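Local coordinates for protein amidase, hydantoinase/carbamoylase family (PDB 6C0D) that probably hydrolyses N-carbamoyl-L-amino acids to the free amino acids, as a homodimeric metal-dependent amidase of the peptidase M20 family with a zinc-binding active site, at residues A[72-77]-A[145-150]; A[24-29]-A[397-402]; A[210-215]-A[344-349]; A[14-19]-A[108-113]. One frame throughout, in Å; residues are numbered along the deposited sequence. Where two conformers were deposited one is given.

Contact 1: residues A[72-77]-A[145-150]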
loop_
_atom_site.group_PDB
_atom_site.type_symbol
_atom_site.label_atom_id
_atom_site.label_comp_id
_atom_site.label_asym_id
_atom_site.label_seq_id
_atom_site.Cartn_x
_atom_site.Cartn_y
_atom_site.Cartn_z
ATOM N N THR A 72 -35.946 5.541 14.456
ATOM C CA THR A 72 -36.489 6.324 13.355
ATOM C C THR A 72 -37.425 7.393 13.909
ATOM O O THR A 72 -38.167 7.148 14.865
ATOM C CB THR A 72 -37.228 5.405 12.377
ATOM O OG1 THR A 72 -36.271 4.650 11.622
ATOM C CG2 THR A 72 -38.147 6.191 11.428
ATOM N N VAL A 73 -37.367 8.595 13.344
ATOM C CA VAL A 73 -38.366 9.613 13.651
ATOM C C VAL A 73 -39.393 9.548 12.539
ATOM O O VAL A 73 -39.044 9.701 11.359
ATOM C CB VAL A 73 -37.765 11.025 13.766
ATOM C CG1 VAL A 73 -38.781 11.953 14.450
ATOM C CG2 VAL A 73 -36.470 10.999 14.553
ATOM N N PHE A 74 -40.650 9.301 12.900
ATOM C CA PHE A 74 -41.705 9.183 11.905
ATOM C C PHE A 74 -42.879 10.059 12.312
ATOM O O PHE A 74 -43.408 9.918 13.421
ATOM C CB PHE A 74 -42.149 7.726 11.730
ATOM C CG PHE A 74 -42.888 7.488 10.440
ATOM C CD1 PHE A 74 -42.191 7.225 9.266
ATOM C CD2 PHE A 74 -44.276 7.578 10.391
ATOM C CE1 PHE A 74 -42.872 7.034 8.062
ATOM C CE2 PHE A 74 -44.964 7.384 9.186
ATOM C CZ PHE A 74 -44.258 7.117 8.026
ATOM N N GLY A 75 -43.276 10.955 11.416
ATOM C CA GLY A 75 -44.435 11.795 11.614
ATOM C C GLY A 75 -45.517 11.370 10.645
ATOM O O GLY A 75 -45.404 11.604 9.434
ATOM N N ARG A 76 -46.548 10.708 11.165
ATOM C CA ARG A 76 -47.617 10.159 10.338
ATOM C C ARG A 76 -48.720 11.200 10.196
ATOM O O ARG A 76 -49.140 11.808 11.185
ATOM C CB ARG A 76 -48.167 8.884 10.975
ATOM C CG ARG A 76 -49.148 8.055 10.126
ATOM C CD ARG A 76 -49.566 6.830 10.944
ATOM N NE ARG A 76 -50.403 5.867 10.221
ATOM C CZ ARG A 76 -51.735 5.860 10.262
ATOM N NH1 ARG A 76 -52.379 6.792 10.957
ATOM N NH2 ARG A 76 -52.427 4.928 9.608
ATOM N N SER A 77 -49.171 11.419 8.968
ATOM C CA SER A 77 -50.322 12.285 8.757
ATOM C C SER A 77 -51.540 11.791 9.546
ATOM O O SER A 77 -51.730 10.588 9.771
ATOM C CB SER A 77 -50.651 12.338 7.261
ATOM O OG SER A 77 -51.747 13.198 6.990
ATOM N N ARG A 145 -34.858 -0.694 6.402
ATOM C CA ARG A 145 -35.077 -2.138 6.478
ATOM C C ARG A 145 -36.177 -2.473 7.480
ATOM O O ARG A 145 -37.053 -3.307 7.207
ATOM C CB ARG A 145 -33.773 -2.846 6.868
ATOM C CG ARG A 145 -32.711 -2.903 5.776
ATOM C CD ARG A 145 -31.314 -3.078 6.390
ATOM N NE ARG A 145 -31.236 -4.230 7.294
ATOM C CZ ARG A 145 -30.392 -4.322 8.318
ATOM N NH1 ARG A 145 -29.549 -3.328 8.581
ATOM N NH2 ARG A 145 -30.398 -5.404 9.090
ATOM N N SER A 146 -36.120 -1.859 8.666
ATOM C CA SER A 146 -37.145 -2.095 9.681
ATOM C C SER A 146 -38.517 -1.683 9.178
ATOM O O SER A 146 -39.500 -2.402 9.366
ATOM C CB SER A 146 -36.808 -1.326 10.957
ATOM O OG SER A 146 -37.852 -1.440 11.908
ATOM N N PHE A 147 -38.593 -0.525 8.527
ATOM C CA PHE A 147 -39.863 -0.002 8.029
ATOM C C PHE A 147 -40.520 -0.961 7.039
ATOM O O PHE A 147 -41.708 -1.290 7.169
ATOM C CB PHE A 147 -39.609 1.359 7.387
ATOM C CG PHE A 147 -40.833 2.003 6.807
ATOM C CD1 PHE A 147 -41.869 2.415 7.632
ATOM C CD2 PHE A 147 -40.934 2.222 5.439
ATOM C CE1 PHE A 147 -42.996 3.025 7.098
ATOM C CE2 PHE A 147 -42.051 2.822 4.900
ATOM C CZ PHE A 147 -43.089 3.228 5.730
ATOM N N VAL A 148 -39.763 -1.435 6.043
ATOM C CA VAL A 148 -40.350 -2.319 5.032
ATOM C C VAL A 148 -40.454 -3.759 5.496
ATOM O O VAL A 148 -40.967 -4.605 4.749
ATOM C CB VAL A 148 -39.574 -2.267 3.697
ATOM C CG1 VAL A 148 -39.446 -0.814 3.214
ATOM C CG2 VAL A 148 -38.210 -2.911 3.825
ATOM N N GLY A 149 -39.995 -4.071 6.704
ATOM C CA GLY A 149 -40.113 -5.433 7.187
ATOM C C GLY A 149 -39.032 -6.379 6.719
ATOM O O GLY A 149 -39.202 -7.594 6.840
ATOM N N ASP A 150 -37.930 -5.864 6.168
ATOM C CA ASP A 150 -36.762 -6.691 5.886
ATOM C C ASP A 150 -36.170 -7.218 7.196
ATOM O O ASP A 150 -36.468 -6.723 8.287
ATOM C CB ASP A 150 -35.704 -5.899 5.107
ATOM C CG ASP A 150 -36.088 -5.653 3.644
ATOM O OD1 ASP A 150 -37.062 -6.258 3.151
ATOM O OD2 ASP A 150 -35.404 -4.838 2.976
#
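Phe74 and Phe147 bring two aromatic rings together in the alpha/beta catalytic domain of the M20 fold, where strand 73-76 faces the last turn of helix 142-148. The ring planes lie at 28°, close to parallel, but are slid so far past each other that they barely overlap and form no full stack; the centroids stand 5.8 Å apart. Contact falls on one corner of each ring, with Phe74 CE1 4.1 Å from Phe147 CE1. The two side chains as wholes cross at about a right angle. In both residues CG is anti to the backbone N (chi1 -161° for Phe74 and 179° for Phe147), which directs each ring toward the other segment.

Both rings are buried, and neither segment bonds to the other through a polar atom. Phe147 also meets Trp131, and Phe74 packs on Ala129, so the pair continues into the packing against strand 125-130. The side chain of Phe147 remains about 12 Å from that of the zinc ligand His89. Immediately beyond this turn the helix ends in a Schellman motif: Gly149 has a positive phi, and two bonds run back into the last turn, a weak one from Asp150 N to Arg145 O at 2.9 Å and one from Gly149 N to Ser146 O at 3.2 Å.

Contact 2: residues A[24-29]-A[397-402]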
loop_
_atom_site.group_PDB
_atom_site.type_symbol
_atom_site.label_atom_id
_atom_site.label_comp_id
_atom_site.label_asym_id
_atom_site.label_seq_id
_atom_site.Cartn_x
_atom_site.Cartn_y
_atom_site.Cartn_z
ATOM N N ASP A 24 -35.146 25.700 9.858
ATOM C CA ASP A 24 -35.126 24.319 10.349
ATOM C C ASP A 24 -33.840 23.597 9.943
ATOM O O ASP A 24 -33.280 22.834 10.738
ATOM C CB ASP A 24 -36.336 23.539 9.843
ATOM C CG ASP A 24 -37.602 23.800 10.659
ATOM O OD1 ASP A 24 -37.509 24.330 11.792
ATOM O OD2 ASP A 24 -38.688 23.452 10.168
ATOM N N LEU A 25 -33.362 23.803 8.710
ATOM C CA LEU A 25 -32.096 23.184 8.319
ATOM C C LEU A 25 -30.958 23.650 9.213
ATOM O O LEU A 25 -30.092 22.852 9.596
ATOM C CB LEU A 25 -31.769 23.485 6.854
ATOM C CG LEU A 25 -32.468 22.540 5.882
ATOM C CD1 LEU A 25 -32.246 23.059 4.483
ATOM C CD2 LEU A 25 -31.931 21.114 6.023
ATOM N N LYS A 26 -30.938 24.942 9.556
ATOM C CA LYS A 26 -29.852 25.455 10.374
ATOM C C LYS A 26 -29.998 25.036 11.828
ATOM O O LYS A 26 -28.988 24.825 12.505
ATOM C CB LYS A 26 -29.776 26.974 10.253
ATOM C CG LYS A 26 -29.414 27.409 8.848
ATOM C CD LYS A 26 -29.446 28.915 8.702
ATOM C CE LYS A 26 -29.160 29.333 7.261
ATOM N NZ LYS A 26 -29.154 30.816 7.118
ATOM N N THR A 27 -31.234 24.896 12.317
ATOM C CA THR A 27 -31.422 24.378 13.669
ATOM C C THR A 27 -30.953 22.931 13.766
ATOM O O THR A 27 -30.250 22.566 14.717
ATOM C CB THR A 27 -32.887 24.515 14.092
ATOM O OG1 THR A 27 -33.246 25.906 14.092
ATOM C CG2 THR A 27 -33.090 23.940 15.506
ATOM N N LEU A 28 -31.285 22.104 12.768
ATOM C CA LEU A 28 -30.810 20.724 12.785
ATOM C C LEU A 28 -29.284 20.676 12.734
ATOM O O LEU A 28 -28.656 19.871 13.433
ATOM C CB LEU A 28 -31.437 19.935 11.632
ATOM C CG LEU A 28 -31.072 18.446 11.519
ATOM C CD1 LEU A 28 -31.284 17.709 12.860
ATOM C CD2 LEU A 28 -31.865 17.774 10.403
ATOM N N ARG A 29 -28.670 21.570 11.949
ATOM C CA ARG A 29 -27.212 21.635 11.887
ATOM C C ARG A 29 -26.590 21.871 13.259
ATOM O O ARG A 29 -25.497 21.368 13.538
ATOM C CB ARG A 29 -26.775 22.741 10.923
ATOM C CG ARG A 29 -25.262 22.910 10.793
ATOM C CD ARG A 29 -24.902 24.208 10.065
ATOM N NE ARG A 29 -23.687 24.085 9.259
ATOM C CZ ARG A 29 -23.427 24.830 8.187
ATOM N NH1 ARG A 29 -24.292 25.758 7.792
ATOM N NH2 ARG A 29 -22.311 24.646 7.504
ATOM N N THR A 397 -24.321 23.806 -0.280
ATOM C CA THR A 397 -25.215 24.124 -1.393
ATOM C C THR A 397 -25.716 25.550 -1.198
ATOM O O THR A 397 -26.083 25.918 -0.078
ATOM C CB THR A 397 -26.396 23.146 -1.443
ATOM O OG1 THR A 397 -25.917 21.801 -1.605
ATOM C CG2 THR A 397 -27.327 23.498 -2.590
ATOM N N ALA A 398 -25.716 26.357 -2.267
ATOM C CA ALA A 398 -26.208 27.729 -2.157
ATOM C C ALA A 398 -27.635 27.741 -1.625
ATOM O O ALA A 398 -28.438 26.876 -1.979
ATOM C CB ALA A 398 -26.164 28.429 -3.513
ATOM N N GLU A 399 -27.953 28.729 -0.777
ATOM C CA GLU A 399 -29.288 28.752 -0.173
ATOM C C GLU A 399 -30.379 28.818 -1.231
ATOM O O GLU A 399 -31.419 28.169 -1.097
ATOM C CB GLU A 399 -29.435 29.927 0.797
ATOM C CG GLU A 399 -28.546 29.798 2.034
ATOM C CD GLU A 399 -29.003 30.648 3.219
ATOM O OE1 GLU A 399 -29.898 31.508 3.067
ATOM O OE2 GLU A 399 -28.464 30.438 4.320
ATOM N N GLN A 400 -30.180 29.602 -2.291
ATOM C CA GLN A 400 -31.204 29.675 -3.332
ATOM C C GLN A 400 -31.400 28.334 -4.029
ATOM O O GLN A 400 -32.487 28.053 -4.548
ATOM C CB GLN A 400 -30.842 30.764 -4.348
ATOM C CG GLN A 400 -29.447 30.602 -4.942
ATOM C CD GLN A 400 -29.212 31.515 -6.122
ATOM O OE1 GLN A 400 -29.761 31.300 -7.198
ATOM N NE2 GLN A 400 -28.399 32.552 -5.923
ATOM N N HIS A 401 -30.369 27.486 -4.065
ATOM C CA HIS A 401 -30.575 26.169 -4.665
ATOM C C HIS A 401 -31.223 25.185 -3.688
ATOM O O HIS A 401 -31.965 24.287 -4.116
ATOM C CB HIS A 401 -29.245 25.624 -5.196
ATOM C CG HIS A 401 -28.631 26.505 -6.243
ATOM N ND1 HIS A 401 -27.291 26.464 -6.572
ATOM C CD2 HIS A 401 -29.182 27.467 -7.021
ATOM C CE1 HIS A 401 -27.041 27.377 -7.498
ATOM N NE2 HIS A 401 -28.175 27.990 -7.800
ATOM N N ILE A 402 -30.964 25.344 -2.386
ATOM C CA ILE A 402 -31.724 24.576 -1.391
ATOM C C ILE A 402 -33.213 24.901 -1.497
ATOM O O ILE A 402 -34.071 24.009 -1.470
ATOM C CB ILE A 402 -31.193 24.869 0.026
ATOM C CG1 ILE A 402 -29.725 24.452 0.154
ATOM C CG2 ILE A 402 -32.095 24.181 1.089
ATOM C CD1 ILE A 402 -29.042 24.948 1.450
HETATM O O HOH W 1 -31.183 32.893 5.436
#
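Lys26 and Glu399 carry the polar half of this contact between helix 18-30 and the first turn of helix 399-419. Lys26 NZ donates to Glu399 OE2 at 2.9 Å in a salt bridge. The ammonium meets that oxygen on its syn side, tilted 16° out of the carboxylate plane. Both side chains leave with CG anti to the carbonyl carbon (chi1 -65° for Lys26) and run extended beyond it, which lets two long chains reach across and meet at about a right angle. A water closes a second path: it donates to Glu399 OE1 at 3.0 Å and weakly accepts from Lys26 NZ at 3.4 Å. The pair lies at the solvent-exposed rim of the contact.

The apolar half is buried beneath it. Leu25 CD1 meets Ile402 CG2 at 3.6 Å, methyl against methyl, with the two side chains set at an oblique angle. Ile402 CG2 is anti to its own backbone N, which turns this branch toward Leu25. Trp98 and Ile106 also pack on Leu25, whose side chain is about 12 Å from the bound zinc.

In backbone terms, Ala398 occupies the N-cap of the second helix, and Ile402 N bonds to Ala398 O at 3.0 Å. Glu399 therefore sits in the first turn, where a carboxylate probably interacts favourably with the helix dipole. A buried apolar contact flanked by a peripheral salt bridge is a common form of helix-helix packing, here within the M20 catalytic domain.

Contact 3: residues A[210-215]-A[344-349]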
loop_
_atom_site.group_PDB
_atom_site.type_symbol
_atom_site.label_atom_id
_atom_site.label_comp_id
_atom_site.label_asym_id
_atom_site.label_seq_id
_atom_site.Cartn_x
_atom_site.Cartn_y
_atom_site.Cartn_z
ATOM N N ILE A 210 -31.062 20.701 -10.764
ATOM C CA ILE A 210 -32.023 19.692 -10.306
ATOM C C ILE A 210 -31.728 18.398 -11.030
ATOM O O ILE A 210 -31.639 18.390 -12.262
ATOM C CB ILE A 210 -33.482 20.101 -10.596
ATOM C CG1 ILE A 210 -33.858 21.393 -9.856
ATOM C CG2 ILE A 210 -34.459 18.928 -10.260
ATOM C CD1 ILE A 210 -33.935 21.263 -8.334
ATOM N N GLY A 211 -31.608 17.299 -10.284
ATOM C CA GLY A 211 -31.471 16.003 -10.943
ATOM C C GLY A 211 -32.643 15.092 -10.614
ATOM O O GLY A 211 -33.039 14.979 -9.445
ATOM N N VAL A 212 -33.223 14.464 -11.634
ATOM C CA VAL A 212 -34.293 13.478 -11.447
ATOM C C VAL A 212 -33.643 12.108 -11.547
ATOM O O VAL A 212 -33.145 11.744 -12.613
ATOM C CB VAL A 212 -35.389 13.636 -12.508
ATOM C CG1 VAL A 212 -36.460 12.512 -12.346
ATOM C CG2 VAL A 212 -36.040 15.033 -12.412
ATOM N N VAL A 213 -33.663 11.339 -10.464
ATOM C CA VAL A 213 -32.881 10.099 -10.405
ATOM C C VAL A 213 -33.587 8.973 -11.164
ATOM O O VAL A 213 -34.764 8.665 -10.922
ATOM C CB VAL A 213 -32.598 9.720 -8.945
ATOM C CG1 VAL A 213 -31.917 8.339 -8.852
ATOM C CG2 VAL A 213 -31.677 10.803 -8.287
ATOM N N THR A 214 -32.866 8.358 -12.106
ATOM C CA THR A 214 -33.418 7.243 -12.885
ATOM C C THR A 214 -33.314 5.930 -12.125
ATOM O O THR A 214 -34.286 5.163 -12.031
ATOM C CB THR A 214 -32.653 7.124 -14.205
ATOM O OG1 THR A 214 -31.247 7.080 -13.908
ATOM C CG2 THR A 214 -32.942 8.332 -15.085
ATOM N N THR A 215 -32.120 5.646 -11.612
ATOM C CA THR A 215 -31.754 4.340 -11.085
ATOM C C THR A 215 -30.676 4.562 -10.040
ATOM O O THR A 215 -29.794 5.406 -10.235
ATOM C CB THR A 215 -31.187 3.438 -12.195
ATOM O OG1 THR A 215 -32.126 3.339 -13.265
ATOM C CG2 THR A 215 -30.874 2.037 -11.667
ATOM N N GLN A 344 -41.584 10.938 -13.608
ATOM C CA GLN A 344 -42.160 11.871 -14.560
ATOM C C GLN A 344 -42.857 13.031 -13.844
ATOM O O GLN A 344 -42.791 14.170 -14.315
ATOM C CB GLN A 344 -43.093 11.128 -15.513
ATOM C CG GLN A 344 -43.650 11.973 -16.633
ATOM C CD GLN A 344 -42.629 12.224 -17.740
ATOM O OE1 GLN A 344 -41.421 12.040 -17.558
ATOM N NE2 GLN A 344 -43.119 12.647 -18.894
ATOM N N HIS A 345 -43.495 12.782 -12.688
ATOM C CA HIS A 345 -43.970 13.911 -11.879
ATOM C C HIS A 345 -42.822 14.822 -11.457
ATOM O O HIS A 345 -42.960 16.053 -11.482
ATOM C CB HIS A 345 -44.714 13.424 -10.631
ATOM C CG HIS A 345 -46.065 12.853 -10.932
ATOM N ND1 HIS A 345 -47.134 13.631 -11.334
ATOM C CD2 HIS A 345 -46.526 11.582 -10.855
ATOM C CE1 HIS A 345 -48.195 12.857 -11.504
ATOM N NE2 HIS A 345 -47.852 11.609 -11.223
ATOM N N LEU A 346 -41.687 14.244 -11.051
ATOM C CA LEU A 346 -40.545 15.092 -10.691
ATOM C C LEU A 346 -40.068 15.887 -11.903
ATOM O O LEU A 346 -39.763 17.077 -11.786
ATOM C CB LEU A 346 -39.394 14.253 -10.131
ATOM C CG LEU A 346 -39.615 13.554 -8.781
ATOM C CD1 LEU A 346 -38.417 12.681 -8.454
ATOM C CD2 LEU A 346 -39.782 14.576 -7.671
ATOM N N ALA A 347 -39.984 15.238 -13.074
ATOM C CA ALA A 347 -39.498 15.927 -14.266
ATOM C C ALA A 347 -40.437 17.055 -14.677
ATOM O O ALA A 347 -39.981 18.126 -15.107
ATOM C CB ALA A 347 -39.314 14.932 -15.423
ATOM N N GLN A 348 -41.758 16.829 -14.581
ATOM C CA GLN A 348 -42.716 17.885 -14.909
ATOM C C GLN A 348 -42.558 19.076 -13.971
ATOM O O GLN A 348 -42.575 20.233 -14.417
ATOM C CB GLN A 348 -44.156 17.329 -14.877
ATOM C CG GLN A 348 -44.394 16.386 -16.082
ATOM C CD GLN A 348 -45.543 15.389 -15.881
ATOM O OE1 GLN A 348 -46.065 15.220 -14.786
ATOM N NE2 GLN A 348 -45.893 14.690 -16.952
ATOM N N ALA A 349 -42.366 18.819 -12.678
ATOM C CA ALA A 349 -42.169 19.924 -11.737
ATOM C C ALA A 349 -40.845 20.632 -11.993
ATOM O O ALA A 349 -40.758 21.868 -11.878
ATOM C CB ALA A 349 -42.215 19.408 -10.298
#
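The helical bond from Gln348 N to Gln344 O, 2.9 Å long, spans the turn whose inner residues, Leu346 and Ala347, receive Val212 of strand 210-227. No polar bond crosses between the two segments; the contact is made by the two methyl branches of the valine. Both touch Leu346 CB, with Val212 CG1 and CG2 each 4.1 Å from it. CG2 additionally reaches the backbone of the next residue, 4.0 Å from Ala347 N, while its approach to the Ala347 CB methyl is longer, 4.4 Å. The far end of the leucine stands a little farther off than its root, Leu346 CD1 being 4.4 Å from Val212 CG1.

Val212 CG1 is anti to the backbone N (chi1 176°) and CG2 is anti to the carbonyl carbon, so both methyls are spread toward the helix. Here a helix covers one face of the strands of the M20 catalytic domain: segment 210-215 pairs with strand 358-363 in parallel and with strand 378-384 antiparallel, and Val212 makes backbone bonds to Met359 and Met361. Leu346 also packs on Cys379 and Ala412, so this side chain of helix 340-353 lies between strand 378-384 and helix 399-419.

The CA atoms of Val212 and Ala347 are 6.4 Å apart. A sulfate ion, probably from the crystallisation liquor, lies about 4 Å from the Ala347 side chain.

Contact 4: residues A[14-19]-A[108-113]. With EDO (1,2-ethanediol), chain K.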
loop_
_atom_site.group_PDB
_atom_site.type_symbol
_atom_site.label_atom_id
_atom_site.label_comp_id
_atom_site.label_asym_id
_atom_site.label_seq_id
_atom_site.Cartn_x
_atom_site.Cartn_y
_atom_site.Cartn_z
ATOM N N PRO A 14 -49.237 24.624 -3.869
ATOM C CA PRO A 14 -48.763 25.063 -2.554
ATOM C C PRO A 14 -47.557 25.976 -2.692
ATOM O O PRO A 14 -46.870 25.992 -3.713
ATOM C CB PRO A 14 -48.373 23.758 -1.853
ATOM C CG PRO A 14 -48.885 22.659 -2.719
ATOM C CD PRO A 14 -49.009 23.187 -4.090
ATOM N N ARG A 15 -47.288 26.712 -1.619
ATOM C CA ARG A 15 -46.170 27.658 -1.568
ATOM C C ARG A 15 -45.367 27.378 -0.302
ATOM O O ARG A 15 -45.880 27.552 0.810
ATOM C CB ARG A 15 -46.690 29.097 -1.587
ATOM N N ILE A 16 -44.113 26.932 -0.453
ATOM C CA ILE A 16 -43.297 26.708 0.733
ATOM C C ILE A 16 -42.931 28.049 1.354
ATOM O O ILE A 16 -43.048 29.113 0.742
ATOM C CB ILE A 16 -42.025 25.895 0.431
ATOM C CG1 ILE A 16 -41.037 26.747 -0.389
ATOM C CG2 ILE A 16 -42.381 24.604 -0.282
ATOM C CD1 ILE A 16 -39.615 26.141 -0.457
ATOM N N ASP A 17 -42.476 27.986 2.593
ATOM C CA ASP A 17 -41.962 29.163 3.285
ATOM C C ASP A 17 -40.449 29.006 3.308
ATOM O O ASP A 17 -39.924 28.189 4.079
ATOM C CB ASP A 17 -42.536 29.250 4.706
ATOM C CG ASP A 17 -41.989 30.431 5.501
ATOM O OD1 ASP A 17 -40.950 30.997 5.123
ATOM O OD2 ASP A 17 -42.605 30.783 6.529
ATOM N N PRO A 18 -39.707 29.731 2.465
ATOM C CA PRO A 18 -38.261 29.475 2.371
ATOM C C PRO A 18 -37.512 29.845 3.636
ATOM O O PRO A 18 -36.479 29.226 3.939
ATOM C CB PRO A 18 -37.825 30.335 1.172
ATOM C CG PRO A 18 -38.847 31.449 1.112
ATOM C CD PRO A 18 -40.152 30.794 1.542
ATOM N N ILE A 19 -38.004 30.827 4.392
ATOM C CA ILE A 19 -37.333 31.201 5.631
ATOM C C ILE A 19 -37.488 30.089 6.658
ATOM O O ILE A 19 -36.523 29.679 7.318
ATOM C CB ILE A 19 -37.885 32.540 6.151
ATOM C CG1 ILE A 19 -37.602 33.663 5.146
ATOM C CG2 ILE A 19 -37.267 32.897 7.510
ATOM C CD1 ILE A 19 -38.233 34.997 5.545
ATOM N N GLY A 108 -39.076 17.156 3.630
ATOM C CA GLY A 108 -40.318 16.447 3.907
ATOM C C GLY A 108 -41.195 17.207 4.883
ATOM O O GLY A 108 -42.397 17.364 4.667
ATOM N N LEU A 109 -40.593 17.721 5.953
ATOM C CA LEU A 109 -41.337 18.505 6.931
ATOM C C LEU A 109 -41.958 19.740 6.290
ATOM O O LEU A 109 -43.143 20.042 6.499
ATOM C CB LEU A 109 -40.398 18.901 8.080
ATOM C CG LEU A 109 -40.937 19.690 9.266
ATOM C CD1 LEU A 109 -42.017 18.884 9.979
ATOM C CD2 LEU A 109 -39.766 20.026 10.229
ATOM N N GLU A 110 -41.167 20.486 5.515
ATOM C CA GLU A 110 -41.703 21.712 4.933
ATOM C C GLU A 110 -42.787 21.400 3.917
ATOM O O GLU A 110 -43.778 22.133 3.805
ATOM C CB GLU A 110 -40.591 22.528 4.270
ATOM C CG GLU A 110 -41.111 23.782 3.550
ATOM C CD GLU A 110 -41.825 24.759 4.473
ATOM O OE1 GLU A 110 -41.571 24.739 5.703
ATOM O OE2 GLU A 110 -42.656 25.555 3.971
ATOM N N ILE A 111 -42.602 20.331 3.149
ATOM C CA ILE A 111 -43.609 19.959 2.156
ATOM C C ILE A 111 -44.903 19.562 2.842
ATOM O O ILE A 111 -45.987 19.959 2.406
ATOM C CB ILE A 111 -43.072 18.845 1.243
ATOM C CG1 ILE A 111 -41.919 19.411 0.391
ATOM C CG2 ILE A 111 -44.198 18.296 0.334
ATOM C CD1 ILE A 111 -41.081 18.328 -0.286
ATOM N N ALA A 112 -44.813 18.814 3.948
ATOM C CA ALA A 112 -46.028 18.500 4.712
ATOM C C ALA A 112 -46.714 19.770 5.193
ATOM O O ALA A 112 -47.940 19.915 5.072
ATOM C CB ALA A 112 -45.683 17.597 5.890
ATOM N N ARG A 113 -45.926 20.729 5.705
ATOM C CA ARG A 113 -46.500 21.989 6.156
ATOM C C ARG A 113 -47.150 22.731 4.996
ATOM O O ARG A 113 -48.306 23.161 5.085
ATOM C CB ARG A 113 -45.416 22.848 6.830
ATOM C CG ARG A 113 -45.015 22.326 8.231
ATOM C CD ARG A 113 -44.051 23.292 8.952
ATOM N NE ARG A 113 -42.788 23.457 8.223
ATOM C CZ ARG A 113 -41.572 23.326 8.754
ATOM N NH1 ARG A 113 -41.425 23.041 10.045
ATOM N NH2 ARG A 113 -40.497 23.510 7.989
HETATM C C1 EDO K . -40.409 30.283 10.628
HETATM O O1 EDO K . -41.378 29.452 11.279
HETATM C C2 EDO K . -41.061 31.582 10.163
HETATM O O2 EDO K . -40.911 31.735 8.743
#
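An N-capped helix start is tied here to a neighbouring helix: Asp17, N-cap of helix 18-30, gives its backbone N-H to Glu110 of helix 102-117. The bond from Asp17 N to Glu110 OE2 is 2.8 Å long and almost straight, 175° at the hydrogen, although the donor stands 44° above the carboxylate plane. A bend at chi2 (60°) turns the carboxylate toward the N-H of Asp17. The glutamate stem passes Ile16 at about a right angle, with Glu110 CG 3.9 Å from Ile16 CB.

Glu110 OE1 is held separately, side-on, by Arg113: NH2 at 2.8 Å and NE at 3.1 Å both donate to this one atom. Arg20 adds a salt bridge to OE2, so both oxygens of the buried carboxylate have cationic partners, which should stabilise its negative charge.

Asp17 OD1 accepts from Arg20 N and weakly from Ile19 N, and OD2 takes a hydrogen bond of 2.9 Å from O2 of a 1,2-ethanediol, probably a crystallisation additive. Away from the zinc site, the contact joins the N-terminal chain to the helical layer of the catalytic domain through the N-capped start of helix 18-30, bonded by Glu110 to the neighbouring helix.

In the fold
Contacts 2 and 4 share helix 18-30 and touch directly: Asp24 OD2 of contact 2 forms a salt bridge of 2.8 Å with Arg113 NH1 of contact 4, whose other nitrogens hold Glu110. Their centres are 13 Å apart. Contact 1 lies 22 Å from contact 4 and contact 3 lies 21 Å from contact 2, centre to centre, without touching. Along the chain, the loop closed by contact 2 encloses contacts 1 and 3, while contact 4 crosses contacts 1 and 2. Between side chains, the zinc ligands lie about 10 to 12 Å from contacts 1, 2 and 3: His89 from Phe147, Asp100 from Leu25, His196 from Leu346. Contact 4 lies away from these sites.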